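PDB 4MJG: uncharacterized protein from Actinomyces odontolyticus, which is of unknown function but belongs to the DUF4853 family and is probably made as a bacterial lipoprotein. Local coordinates for residues P13-I18 with A135-N140; T45-P50 with T69-S74; R64-T69 with A129-S134; D90-V95 with I109-N114. All coordinates share one frame; numbering follows the deposited sequence.

Contact 1. Residues P13-I18 with A135-N140. With SO4 (sulfate ion), chain C.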
loop_
_atom_site.group_PDB
_atom_site.type_symbol
_atom_site.label_atom_id
_atom_site.label_comp_id
_atom_site.label_asym_id
_atom_site.label_seq_id
_atom_site.Cartn_x
_atom_site.Cartn_y
_atom_site.Cartn_z
ATOM N N PRO A 13 13.806 8.779 -15.403
ATOM C CA PRO A 13 15.153 8.203 -15.501
ATOM C C PRO A 13 15.930 8.204 -14.183
ATOM O O PRO A 13 16.732 7.304 -13.949
ATOM C CB PRO A 13 15.864 9.112 -16.521
ATOM C CG PRO A 13 14.782 9.856 -17.219
ATOM C CD PRO A 13 13.683 10.003 -16.214
ATOM N N GLU A 14 15.688 9.205 -13.341
ATOM C CA GLU A 14 16.444 9.382 -12.102
ATOM C C GLU A 14 15.871 8.596 -10.922
ATOM O O GLU A 14 16.433 8.626 -9.830
ATOM C CB GLU A 14 16.517 10.870 -11.751
ATOM C CG GLU A 14 17.197 11.719 -12.818
ATOM C CD GLU A 14 17.040 13.210 -12.582
ATOM O OE1 GLU A 14 16.621 13.607 -11.474
ATOM O OE2 GLU A 14 17.336 13.991 -13.511
ATOM N N ARG A 15 14.756 7.902 -11.136
ATOM C CA ARG A 15 14.159 7.071 -10.091
ATOM C C ARG A 15 14.949 5.776 -9.920
ATOM O O ARG A 15 15.581 5.306 -10.859
ATOM C CB ARG A 15 12.704 6.742 -10.438
ATOM C CG ARG A 15 11.773 7.943 -10.417
ATOM C CD ARG A 15 10.401 7.594 -10.972
ATOM N NE ARG A 15 9.651 8.787 -11.369
ATOM C CZ ARG A 15 8.512 8.775 -12.063
ATOM N NH1 ARG A 15 7.962 7.630 -12.448
ATOM N NH2 ARG A 15 7.921 9.919 -12.383
ATOM N N VAL A 16 14.905 5.197 -8.724
ATOM C CA VAL A 16 15.537 3.897 -8.484
ATOM C C VAL A 16 14.846 2.823 -9.316
ATOM O O VAL A 16 13.705 3.001 -9.746
ATOM C CB VAL A 16 15.511 3.472 -6.993
ATOM C CG1 VAL A 16 16.273 4.469 -6.132
ATOM C CG2 VAL A 16 14.085 3.291 -6.478
ATOM N N SER A 17 15.533 1.708 -9.530
ATOM C CA SER A 17 14.987 0.624 -10.340
ATOM C C SER A 17 13.863 -0.086 -9.597
ATOM O O SER A 17 13.808 -0.073 -8.367
ATOM C CB SER A 17 16.074 -0.387 -10.710
ATOM O OG SER A 17 16.386 -1.216 -9.606
ATOM N N ILE A 18 12.973 -0.706 -10.363
ATOM C CA ILE A 18 11.882 -1.509 -9.810
ATOM C C ILE A 18 12.368 -2.487 -8.736
ATOM O O ILE A 18 11.728 -2.637 -7.696
ATOM C CB ILE A 18 11.122 -2.269 -10.931
ATOM C CG1 ILE A 18 9.946 -3.073 -10.362
ATOM C CG2 ILE A 18 12.053 -3.180 -11.726
ATOM C CD1 ILE A 18 8.861 -2.225 -9.735
ATOM N N ALA A 135 4.993 4.737 -8.382
ATOM C CA ALA A 135 5.144 5.402 -9.667
ATOM C C ALA A 135 5.775 4.416 -10.629
ATOM O O ALA A 135 6.240 3.353 -10.211
ATOM C CB ALA A 135 6.027 6.630 -9.522
ATOM N N CYS A 136 5.790 4.758 -11.912
ATOM C CA CYS A 136 6.431 3.912 -12.918
ATOM C C CYS A 136 7.945 3.973 -12.723
ATOM O O CYS A 136 8.507 5.054 -12.574
ATOM C CB CYS A 136 6.055 4.363 -14.328
ATOM S SG CYS A 136 6.378 3.137 -15.620
ATOM N N LEU A 137 8.596 2.812 -12.712
ATOM C CA LEU A 137 10.022 2.729 -12.407
ATOM C C LEU A 137 10.816 2.130 -13.565
ATOM O O LEU A 137 10.348 1.208 -14.226
ATOM C CB LEU A 137 10.235 1.889 -11.146
ATOM C CG LEU A 137 9.515 2.420 -9.905
ATOM C CD1 LEU A 137 9.495 1.382 -8.793
ATOM C CD2 LEU A 137 10.155 3.712 -9.425
ATOM N N PRO A 138 12.034 2.646 -13.806
ATOM C CA PRO A 138 12.872 2.108 -14.870
ATOM C C PRO A 138 13.534 0.796 -14.473
ATOM O O PRO A 138 13.497 0.413 -13.305
ATOM C CB PRO A 138 13.925 3.195 -15.055
ATOM C CG PRO A 138 14.083 3.775 -13.692
ATOM C CD PRO A 138 12.717 3.725 -13.069
ATOM N N THR A 139 14.123 0.115 -15.451
ATOM C CA THR A 139 14.895 -1.099 -15.203
ATOM C C THR A 139 15.769 -1.450 -16.403
ATOM O O THR A 139 15.451 -1.098 -17.538
ATOM C CB THR A 139 13.986 -2.305 -14.888
ATOM O OG1 THR A 139 14.796 -3.429 -14.515
ATOM C CG2 THR A 139 13.111 -2.668 -16.090
ATOM N N ASN A 140 16.860 -2.157 -16.139
ATOM C CA ASN A 140 17.706 -2.704 -17.198
ATOM C C ASN A 140 17.241 -4.097 -17.646
ATOM O O ASN A 140 17.859 -4.711 -18.515
ATOM C CB ASN A 140 19.170 -2.751 -16.744
ATOM C CG ASN A 140 19.396 -3.681 -15.559
ATOM O OD1 ASN A 140 18.452 -4.227 -14.977
ATOM N ND2 ASN A 140 20.658 -3.858 -15.189
HETATM S S SO4 C . 3.423 7.312 -13.147
HETATM O O1 SO4 C . 4.814 7.217 -12.644
HETATM O O2 SO4 C . 2.450 7.096 -12.051
HETATM O O3 SO4 C . 3.209 8.666 -13.705
HETATM O O4 SO4 C . 3.224 6.302 -14.210
#
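The flat guanidinium of Arg15 has Ala135 CB over one face, 3.6 Å from NH1. At its edge, near the plane, lies Cys136 O. NH1 donates to this oxygen at 2.6 Å and meets it on a lone pair. A sulfate ion, probably from the crystallisation liquor, stands obliquely to the group. Its O1 accepts from Arg15 NH1 at 3.2 Å and from Cys136 N at 2.7 Å, so it joins both segments. Arg15 NE bonds to Val10 O. With chi2 at 171°, CD of Arg15 is carried out along an extended chain to pass 3.6 Å from Cys136 O. Further on, CG and CD of Pro138 rest against the carbonyl oxygens of Arg15 and Val16. Ile18 CD1 touches Leu137 CD1 at 3.8 Å, the two side chains crossing at about a right angle. Ile18 CG2 packs on Thr139 CB. Ile18 N donates to Pro138 O at 3.2 Å. Ser17 OG caps Glu20 N. The arrangement is a helix N-cap, at the start of helix 18-24, held against a loop that the Cys136-Cys55 disulfide fastens to strand 44-55.

Contact 2. Residues T45-P50 with T69-S74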
loop_
_atom_site.group_PDB
_atom_site.type_symbol
_atom_site.label_atom_id
_atom_site.label_comp_id
_atom_site.label_asym_id
_atom_site.label_seq_id
_atom_site.Cartn_x
_atom_site.Cartn_y
_atom_site.Cartn_z
ATOM N N THR A 45 -6.027 -7.556 8.204
ATOM C CA THR A 45 -6.325 -8.733 7.389
ATOM C C THR A 45 -5.687 -8.523 6.019
ATOM O O THR A 45 -5.778 -7.432 5.459
ATOM C CB THR A 45 -7.841 -8.904 7.212
ATOM O OG1 THR A 45 -8.466 -8.953 8.498
ATOM C CG2 THR A 45 -8.162 -10.180 6.449
ATOM N N VAL A 46 -5.041 -9.548 5.474
ATOM C CA VAL A 46 -4.390 -9.413 4.166
ATOM C C VAL A 46 -5.405 -9.710 3.064
ATOM O O VAL A 46 -5.769 -10.868 2.829
ATOM C CB VAL A 46 -3.156 -10.326 4.037
ATOM C CG1 VAL A 46 -2.462 -10.105 2.703
ATOM C CG2 VAL A 46 -2.192 -10.073 5.190
HETATM N N MSE A 47 -5.850 -8.647 2.399
HETATM C CA MSE A 47 -6.917 -8.715 1.398
HETATM C C MSE A 47 -6.377 -9.086 0.045
HETATM O O MSE A 47 -7.057 -9.752 -0.734
HETATM C CB MSE A 47 -7.589 -7.341 1.268
HETATM C CG MSE A 47 -9.106 -7.383 1.415
HETATM SE SE MSE A 47 -9.919 -8.282 -0.135
HETATM C CE MSE A 47 -9.673 -6.768 -1.381
ATOM N N GLY A 48 -5.166 -8.626 -0.260
ATOM C CA GLY A 48 -4.565 -8.844 -1.566
ATOM C C GLY A 48 -3.059 -8.975 -1.477
ATOM O O GLY A 48 -2.420 -8.437 -0.560
ATOM N N LEU A 49 -2.495 -9.698 -2.438
ATOM C CA LEU A 49 -1.059 -9.886 -2.521
ATOM C C LEU A 49 -0.482 -8.896 -3.521
ATOM O O LEU A 49 -1.180 -8.471 -4.441
ATOM C CB LEU A 49 -0.750 -11.316 -2.955
ATOM C CG LEU A 49 -1.187 -12.398 -1.972
ATOM C CD1 LEU A 49 -0.849 -13.775 -2.519
ATOM C CD2 LEU A 49 -0.534 -12.187 -0.612
ATOM N N PRO A 50 0.801 -8.534 -3.354
ATOM C CA PRO A 50 1.417 -7.566 -4.245
ATOM C C PRO A 50 1.710 -8.172 -5.603
ATOM O O PRO A 50 1.845 -9.393 -5.732
ATOM C CB PRO A 50 2.721 -7.230 -3.535
ATOM C CG PRO A 50 3.088 -8.501 -2.858
ATOM C CD PRO A 50 1.784 -9.100 -2.411
ATOM N N THR A 69 -2.478 -5.372 -0.040
ATOM C CA THR A 69 -3.681 -4.668 0.353
ATOM C C THR A 69 -4.088 -5.240 1.700
ATOM O O THR A 69 -4.315 -6.438 1.809
ATOM C CB THR A 69 -4.805 -4.874 -0.669
ATOM O OG1 THR A 69 -4.376 -4.400 -1.960
ATOM C CG2 THR A 69 -6.057 -4.130 -0.240
ATOM N N THR A 70 -4.120 -4.395 2.730
ATOM C CA THR A 70 -4.508 -4.837 4.068
ATOM C C THR A 70 -5.729 -4.086 4.552
ATOM O O THR A 70 -5.966 -2.947 4.153
ATOM C CB THR A 70 -3.373 -4.671 5.096
ATOM O OG1 THR A 70 -3.022 -3.290 5.233
ATOM C CG2 THR A 70 -2.161 -5.459 4.668
ATOM N N VAL A 71 -6.495 -4.737 5.424
ATOM C CA VAL A 71 -7.776 -4.218 5.877
ATOM C C VAL A 71 -7.841 -4.189 7.399
ATOM O O VAL A 71 -7.622 -5.206 8.054
ATOM C CB VAL A 71 -8.934 -5.073 5.325
ATOM C CG1 VAL A 71 -10.271 -4.610 5.887
ATOM C CG2 VAL A 71 -8.956 -4.989 3.809
ATOM N N ALA A 72 -8.144 -3.014 7.945
ATOM C CA ALA A 72 -8.340 -2.839 9.375
ATOM C C ALA A 72 -9.814 -2.584 9.635
ATOM O O ALA A 72 -10.547 -2.244 8.713
ATOM C CB ALA A 72 -7.517 -1.664 9.874
ATOM N N PRO A 73 -10.261 -2.738 10.890
ATOM C CA PRO A 73 -11.654 -2.385 11.187
ATOM C C PRO A 73 -11.913 -0.885 11.017
ATOM O O PRO A 73 -10.963 -0.093 10.982
ATOM C CB PRO A 73 -11.827 -2.821 12.646
ATOM C CG PRO A 73 -10.753 -3.840 12.872
ATOM C CD PRO A 73 -9.596 -3.379 12.038
ATOM N N SER A 74 -13.185 -0.505 10.917
ATOM C CA SER A 74 -13.545 0.857 10.516
ATOM C C SER A 74 -13.339 1.886 11.623
ATOM O O SER A 74 -13.288 1.549 12.807
ATOM C CB SER A 74 -14.998 0.918 10.028
ATOM O OG SER A 74 -15.253 2.145 9.358
#
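Met47, a selenomethionine, meets Val71 through its inner carbons. CG of Met47 lies 3.4 Å from Val71 CG2, and the two side chains cross obliquely. Val71 has CG1 anti to its backbone N (chi1 175°). CG2 therefore stands beside that N and is the branch that touches Met47. The Met47 chain starts toward the 69-74 segment but is bent at chi2 and chi3, so that the selenium turns back from that segment. Thr69 has OG1 beside its backbone N (chi1 -59°), which leaves CG2 anti to that N; this methyl approaches Met47 CB at 3.9 Å. Thr69 CB lies next to Gly48 N and CA, where Gly48 has no side chain. Thr45, Gly48, Thr69 and Val71 belong to one face of the sheet. Val46 and Thr70 are on the other, where Val46 packs on Tyr68 and Leu179, and Thr70 on Val130. Thr70 CB also lies close to Thr45 O.

The backbones bind in two groups. Thr45 and Val71 form a hydrogen-bonded pair, with Thr45 N to Val71 O at 2.8 Å. Val71 N donates to Thr45 O at 2.8 Å. At the other end Thr69 O takes two donors. Met47 N reaches it at 2.8 Å, and Gly48 N at 3.1 Å. Thr69 N returns a bond to Gly48 O at 3.1 Å. Two residues, Met47 and Gly48, thus face one, and the register shifts by one. This is a classic beta bulge in the antiparallel hairpin of strands 44-55 and 62-73.

Contact 3. Residues R64-T69 with A129-S134. With SO4 (sulfate ion), chain D; SO4 (sulfate ion), chain C.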
loop_
_atom_site.group_PDB
_atom_site.type_symbol
_atom_site.label_atom_id
_atom_site.label_comp_id
_atom_site.label_asym_id
_atom_site.label_seq_id
_atom_site.Cartn_x
_atom_site.Cartn_y
_atom_site.Cartn_z
ATOM N N ARG A 64 5.697 -1.032 -12.554
ATOM C CA ARG A 64 5.019 -0.430 -11.427
ATOM C C ARG A 64 4.762 -1.531 -10.412
ATOM O O ARG A 64 4.523 -2.672 -10.792
ATOM C CB ARG A 64 3.686 0.132 -11.911
ATOM C CG ARG A 64 2.936 0.951 -10.890
ATOM C CD ARG A 64 1.529 1.271 -11.374
ATOM N NE ARG A 64 1.509 1.888 -12.700
ATOM C CZ ARG A 64 1.873 3.141 -12.968
ATOM N NH1 ARG A 64 2.321 3.952 -12.010
ATOM N NH2 ARG A 64 1.806 3.586 -14.216
ATOM N N VAL A 65 4.793 -1.198 -9.129
ATOM C CA VAL A 65 4.511 -2.196 -8.096
ATOM C C VAL A 65 3.308 -1.803 -7.230
ATOM O O VAL A 65 3.313 -0.774 -6.540
ATOM C CB VAL A 65 5.760 -2.531 -7.240
ATOM C CG1 VAL A 65 6.329 -1.303 -6.544
ATOM C CG2 VAL A 65 5.440 -3.618 -6.226
ATOM N N VAL A 66 2.269 -2.632 -7.312
ATOM C CA VAL A 66 1.128 -2.561 -6.414
ATOM C C VAL A 66 1.479 -3.422 -5.208
ATOM O O VAL A 66 1.819 -4.596 -5.362
ATOM C CB VAL A 66 -0.152 -3.112 -7.081
ATOM C CG1 VAL A 66 -1.300 -3.174 -6.084
ATOM C CG2 VAL A 66 -0.531 -2.275 -8.298
ATOM N N GLY A 67 1.400 -2.849 -4.014
ATOM C CA GLY A 67 1.798 -3.563 -2.798
ATOM C C GLY A 67 0.694 -4.426 -2.221
ATOM O O GLY A 67 -0.341 -4.649 -2.858
ATOM N N TYR A 68 0.920 -4.921 -1.007
ATOM C CA TYR A 68 -0.106 -5.663 -0.281
ATOM C C TYR A 68 -1.298 -4.768 -0.059
ATOM O O TYR A 68 -1.157 -3.550 0.067
ATOM C CB TYR A 68 0.412 -6.138 1.075
ATOM C CG TYR A 68 1.271 -7.376 1.005
ATOM C CD1 TYR A 68 0.711 -8.647 1.100
ATOM C CD2 TYR A 68 2.643 -7.275 0.865
ATOM C CE1 TYR A 68 1.494 -9.785 1.043
ATOM C CE2 TYR A 68 3.431 -8.401 0.806
ATOM C CZ TYR A 68 2.849 -9.653 0.894
ATOM O OH TYR A 68 3.638 -10.768 0.832
ATOM N N THR A 69 -2.478 -5.372 -0.040
ATOM C CA THR A 69 -3.681 -4.668 0.353
ATOM C C THR A 69 -4.088 -5.240 1.700
ATOM O O THR A 69 -4.315 -6.438 1.809
ATOM C CB THR A 69 -4.805 -4.874 -0.669
ATOM O OG1 THR A 69 -4.376 -4.400 -1.960
ATOM C CG2 THR A 69 -6.057 -4.130 -0.240
ATOM N N ALA A 129 -9.231 0.012 3.969
ATOM C CA ALA A 129 -8.278 -0.694 3.132
ATOM C C ALA A 129 -7.052 0.179 2.869
ATOM O O ALA A 129 -7.179 1.345 2.507
ATOM C CB ALA A 129 -8.937 -1.098 1.822
ATOM N N VAL A 130 -5.867 -0.393 3.046
ATOM C CA VAL A 130 -4.609 0.311 2.785
ATOM C C VAL A 130 -3.921 -0.350 1.599
ATOM O O VAL A 130 -3.558 -1.527 1.663
ATOM C CB VAL A 130 -3.678 0.286 4.007
ATOM C CG1 VAL A 130 -2.453 1.149 3.758
ATOM C CG2 VAL A 130 -4.418 0.776 5.239
ATOM N N ARG A 131 -3.776 0.408 0.515
ATOM C CA ARG A 131 -3.252 -0.103 -0.746
ATOM C C ARG A 131 -2.121 0.822 -1.226
ATOM O O ARG A 131 -2.152 2.033 -1.012
ATOM C CB ARG A 131 -4.386 -0.209 -1.778
ATOM C CG ARG A 131 -3.947 -0.520 -3.205
ATOM C CD ARG A 131 -5.121 -0.982 -4.061
ATOM N NE ARG A 131 -4.764 -1.129 -5.474
ATOM C CZ ARG A 131 -4.603 -0.120 -6.333
ATOM N NH1 ARG A 131 -4.747 1.146 -5.943
ATOM N NH2 ARG A 131 -4.284 -0.377 -7.602
ATOM N N SER A 132 -1.098 0.250 -1.835
ATOM C CA SER A 132 0.005 1.044 -2.381
ATOM C C SER A 132 0.129 0.803 -3.870
ATOM O O SER A 132 -0.212 -0.267 -4.359
ATOM C CB SER A 132 1.318 0.723 -1.665
ATOM O OG SER A 132 1.913 -0.453 -2.173
ATOM N N ARG A 133 0.602 1.816 -4.587
ATOM C CA ARG A 133 0.793 1.726 -6.024
ATOM C C ARG A 133 1.912 2.690 -6.408
ATOM O O ARG A 133 1.702 3.894 -6.513
ATOM C CB ARG A 133 -0.506 2.059 -6.753
ATOM C CG ARG A 133 -0.398 2.042 -8.271
ATOM C CD ARG A 133 -1.767 2.107 -8.935
ATOM N NE ARG A 133 -1.684 2.040 -10.396
ATOM C CZ ARG A 133 -1.512 3.086 -11.203
ATOM N NH1 ARG A 133 -1.390 4.316 -10.717
ATOM N NH2 ARG A 133 -1.451 2.902 -12.517
ATOM N N SER A 134 3.110 2.152 -6.599
ATOM C CA SER A 134 4.284 2.971 -6.902
ATOM C C SER A 134 4.111 3.759 -8.192
ATOM O O SER A 134 3.219 3.481 -8.993
ATOM C CB SER A 134 5.533 2.095 -7.045
ATOM O OG SER A 134 5.573 1.490 -8.328
HETATM S S SO4 D . -4.569 0.054 -11.617
HETATM O O1 SO4 D . -5.101 1.151 -10.774
HETATM O O2 SO4 D . -4.364 0.536 -13.006
HETATM O O3 SO4 D . -3.283 -0.412 -11.047
HETATM O O4 SO4 D . -5.537 -1.067 -11.624
HETATM S S SO4 C . 3.423 7.312 -13.147
HETATM O O1 SO4 C . 4.814 7.217 -12.644
HETATM O O2 SO4 C . 2.450 7.096 -12.051
HETATM O O3 SO4 C . 3.209 8.666 -13.705
HETATM O O4 SO4 C . 3.224 6.302 -14.210
HETATM O O HOH W 1 3.836 0.271 -3.995
#
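Arg64 lies across Arg133 and Ser134. From its CB, CG stands anti to the backbone N (chi1 -172°) and passes 3.2 Å from Ser134 O. CD comes next, over the face of the Arg133 guanidinium and 3.4 Å from its NE. A bend at chi3 (-53°) sets NE 3.1 Å from Arg133 NH2. Both are donors, so this is no hydrogen bond. The two guanidinium groups stack with centres 3.8 Å apart and planes at 17°. At the tip, NH1 donates to Ser134 O at 3.2 Å, on a lone pair, and to O2 of one sulfate. NH2 bonds O4 of the same ion. Arg133 NE holds a second sulfate through O3. The two anions may offset the repulsion of the stacked charges.

The backbones behind are antiparallel neighbours, strands 62-73 and 127-133, inside the eight-stranded sheet. Val66 and Arg133 form a single bridge. Val65 N donates to Ser134 OG at 2.9 Å, and Ser134 N donates back to Val65 O. Val65 CG1 packs on the Ser134 side chain, with Tyr21 of helix 18-24 touching both residues. Gly67 N donates to Ser132 O at 3.1 Å. A water joins Val65 O to Ser132 OG.

Contact 4. Residues D90-V95 with I109-N114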
loop_
_atom_site.group_PDB
_atom_site.type_symbol
_atom_site.label_atom_id
_atom_site.label_comp_id
_atom_site.label_asym_id
_atom_site.label_seq_id
_atom_site.Cartn_x
_atom_site.Cartn_y
_atom_site.Cartn_z
ATOM N N ASP A 90 8.003 10.926 6.435
ATOM C CA ASP A 90 8.873 11.927 5.808
ATOM C C ASP A 90 8.871 11.869 4.285
ATOM O O ASP A 90 8.919 12.907 3.628
ATOM C CB ASP A 90 10.315 11.788 6.317
ATOM C CG ASP A 90 10.488 12.278 7.747
ATOM O OD1 ASP A 90 9.544 12.876 8.309
ATOM O OD2 ASP A 90 11.583 12.069 8.311
ATOM N N TRP A 91 8.810 10.662 3.728
ATOM C CA TRP A 91 8.815 10.490 2.268
ATOM C C TRP A 91 7.559 11.028 1.561
ATOM O O TRP A 91 7.541 11.118 0.323
ATOM C CB TRP A 91 9.036 9.014 1.886
ATOM C CG TRP A 91 8.063 8.045 2.508
ATOM C CD1 TRP A 91 8.274 7.268 3.610
ATOM C CD2 TRP A 91 6.732 7.747 2.057
ATOM N NE1 TRP A 91 7.160 6.511 3.877
ATOM C CE2 TRP A 91 6.200 6.784 2.939
ATOM C CE3 TRP A 91 5.939 8.204 0.997
ATOM C CZ2 TRP A 91 4.910 6.272 2.796
ATOM C CZ3 TRP A 91 4.656 7.691 0.855
ATOM C CH2 TRP A 91 4.155 6.734 1.751
ATOM N N ALA A 92 6.523 11.372 2.335
ATOM C CA ALA A 92 5.251 11.848 1.783
ATOM C C ALA A 92 5.265 13.354 1.545
ATOM O O ALA A 92 5.207 14.133 2.495
ATOM C CB ALA A 92 4.103 11.481 2.712
ATOM N N VAL A 93 5.326 13.756 0.276
ATOM C CA VAL A 93 5.361 15.182 -0.080
ATOM C C VAL A 93 3.992 15.873 0.034
ATOM O O VAL A 93 3.930 17.097 0.117
ATOM C CB VAL A 93 5.941 15.429 -1.501
ATOM C CG1 VAL A 93 7.348 14.852 -1.617
ATOM C CG2 VAL A 93 5.037 14.864 -2.594
ATOM N N ALA A 94 2.904 15.099 0.022
ATOM C CA ALA A 94 1.550 15.668 0.091
ATOM C C ALA A 94 0.509 14.661 0.582
ATOM O O ALA A 94 0.662 13.456 0.392
ATOM C CB ALA A 94 1.141 16.212 -1.271
ATOM N N VAL A 95 -0.547 15.175 1.211
ATOM C CA VAL A 95 -1.672 14.365 1.671
ATOM C C VAL A 95 -2.927 14.837 0.947
ATOM O O VAL A 95 -3.407 15.948 1.183
ATOM C CB VAL A 95 -1.894 14.506 3.192
ATOM C CG1 VAL A 95 -3.047 13.622 3.652
ATOM C CG2 VAL A 95 -0.618 14.173 3.952
ATOM N N ILE A 109 -8.057 8.608 1.111
ATOM C CA ILE A 109 -6.991 9.551 1.426
ATOM C C ILE A 109 -5.721 8.994 0.794
ATOM O O ILE A 109 -5.401 7.813 0.969
ATOM C CB ILE A 109 -6.780 9.721 2.939
ATOM C CG1 ILE A 109 -8.062 10.241 3.592
ATOM C CG2 ILE A 109 -5.626 10.684 3.214
ATOM C CD1 ILE A 109 -8.033 10.202 5.102
ATOM N N GLN A 110 -5.011 9.842 0.058
ATOM C CA GLN A 110 -3.810 9.431 -0.640
ATOM C C GLN A 110 -2.587 10.071 -0.010
ATOM O O GLN A 110 -2.632 11.224 0.426
ATOM C CB GLN A 110 -3.884 9.835 -2.112
ATOM C CG GLN A 110 -4.991 9.156 -2.898
ATOM C CD GLN A 110 -6.331 9.824 -2.706
ATOM O OE1 GLN A 110 -6.469 11.035 -2.921
ATOM N NE2 GLN A 110 -7.335 9.038 -2.307
ATOM N N LEU A 111 -1.494 9.317 0.008
ATOM C CA LEU A 111 -0.202 9.793 0.475
ATOM C C LEU A 111 0.734 9.769 -0.728
ATOM O O LEU A 111 1.039 8.694 -1.250
ATOM C CB LEU A 111 0.306 8.869 1.580
ATOM C CG LEU A 111 0.739 9.498 2.899
ATOM C CD1 LEU A 111 -0.349 10.390 3.474
ATOM C CD2 LEU A 111 1.099 8.396 3.882
ATOM N N ILE A 112 1.149 10.946 -1.195
ATOM C CA ILE A 112 1.916 11.057 -2.438
ATOM C C ILE A 112 3.410 11.142 -2.146
ATOM O O ILE A 112 3.845 12.008 -1.389
ATOM C CB ILE A 112 1.498 12.302 -3.262
ATOM C CG1 ILE A 112 -0.029 12.377 -3.431
ATOM C CG2 ILE A 112 2.175 12.299 -4.628
ATOM C CD1 ILE A 112 -0.648 11.183 -4.130
ATOM N N ASP A 113 4.189 10.248 -2.754
ATOM C CA ASP A 113 5.651 10.264 -2.600
ATOM C C ASP A 113 6.303 11.146 -3.664
ATOM O O ASP A 113 5.651 11.580 -4.620
ATOM C CB ASP A 113 6.242 8.841 -2.628
ATOM C CG ASP A 113 5.991 8.108 -3.947
ATOM O OD1 ASP A 113 6.136 8.728 -5.021
ATOM O OD2 ASP A 113 5.659 6.899 -3.910
ATOM N N ASN A 114 7.595 11.399 -3.491
ATOM C CA ASN A 114 8.341 12.306 -4.378
ATOM C C ASN A 114 8.503 11.796 -5.816
ATOM O O ASN A 114 8.945 12.543 -6.690
ATOM C CB ASN A 114 9.710 12.680 -3.776
ATOM C CG ASN A 114 10.368 11.528 -3.030
ATOM O OD1 ASN A 114 9.704 10.780 -2.300
ATOM N ND2 ASN A 114 11.680 11.389 -3.195
#
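Leu111 is the centre of the close-packed side, and Trp91, Ala92 and Val95 all touch it. Leu111 CD2 meets Trp91 CH2 at 4.1 Å, the two side chains crossing at about a right angle. Leu111 CG lies 3.9 Å from Ala92 CB. Leu111 CD1 meets Val95 CG2 at 3.8 Å, and these two side chains lie side by side, pointing the same way. Trp91 CG sits between its backbone N and carbonyl carbon (chi1 55°), and from there the ring lies beside the 109-114 segment. The ring has Ala92 CB over one face, toward the rim, and its CE3 stands 3.7 Å from Asp113 CB. Val95 CG1 adds a contact to Ile109 CG2. Val119 of the next strand and Val84 of helix 77-86 also press on Leu111. The polar end of Asp113 turns away from the ring, and its OD1 accepts from Tyr115 N and Gly117 N.

The other side is looser. Val93 is exposed, and its CG1 touches Asn114 CB at 3.9 Å, the side chains crossing at about a right angle. Val93 CG2 rests on the backbone, 3.3 Å from Ile112 O, rather than on the Ile112 side chain. Ala94 CB only approaches Ile112 CB.

Val93 and Ala94 both face Ile112, a classic beta bulge. Val93 N donates to Ile112 O at 2.8 Å, in a bent bond with 132° at the hydrogen. Ile112 N donates to Ala94 O at 3.0 Å, almost straight. Strands 92-97 and 107-113 so form an antiparallel hairpin whose first strand is the outermost of the eight-stranded sheet.

Contacts 2, 3 and 4 belong to one antiparallel sheet, whereas contact 1 joins two loops beyond its strands. Contacts 1, 3 and 4 are partly buried. Contact 3 is the most central, about 3 Å, centre to centre, from the middle of the chain; contact 2 is a surface contact. They share Thr69 and strand 62-73. Contact 4 holds an outermost strand of the sheet, 92-97, its centre about 20 Å from that of contact 2, yet both are bulged hairpins. Chemistry follows place. Contact 4 is mostly apolar and contact 2 mostly backbone bonding. Contacts 1 and 3 gather arginines round a shared sulfate and touch where Ile18 packs on Val65. Contact 1 closes a loop enclosing the other three.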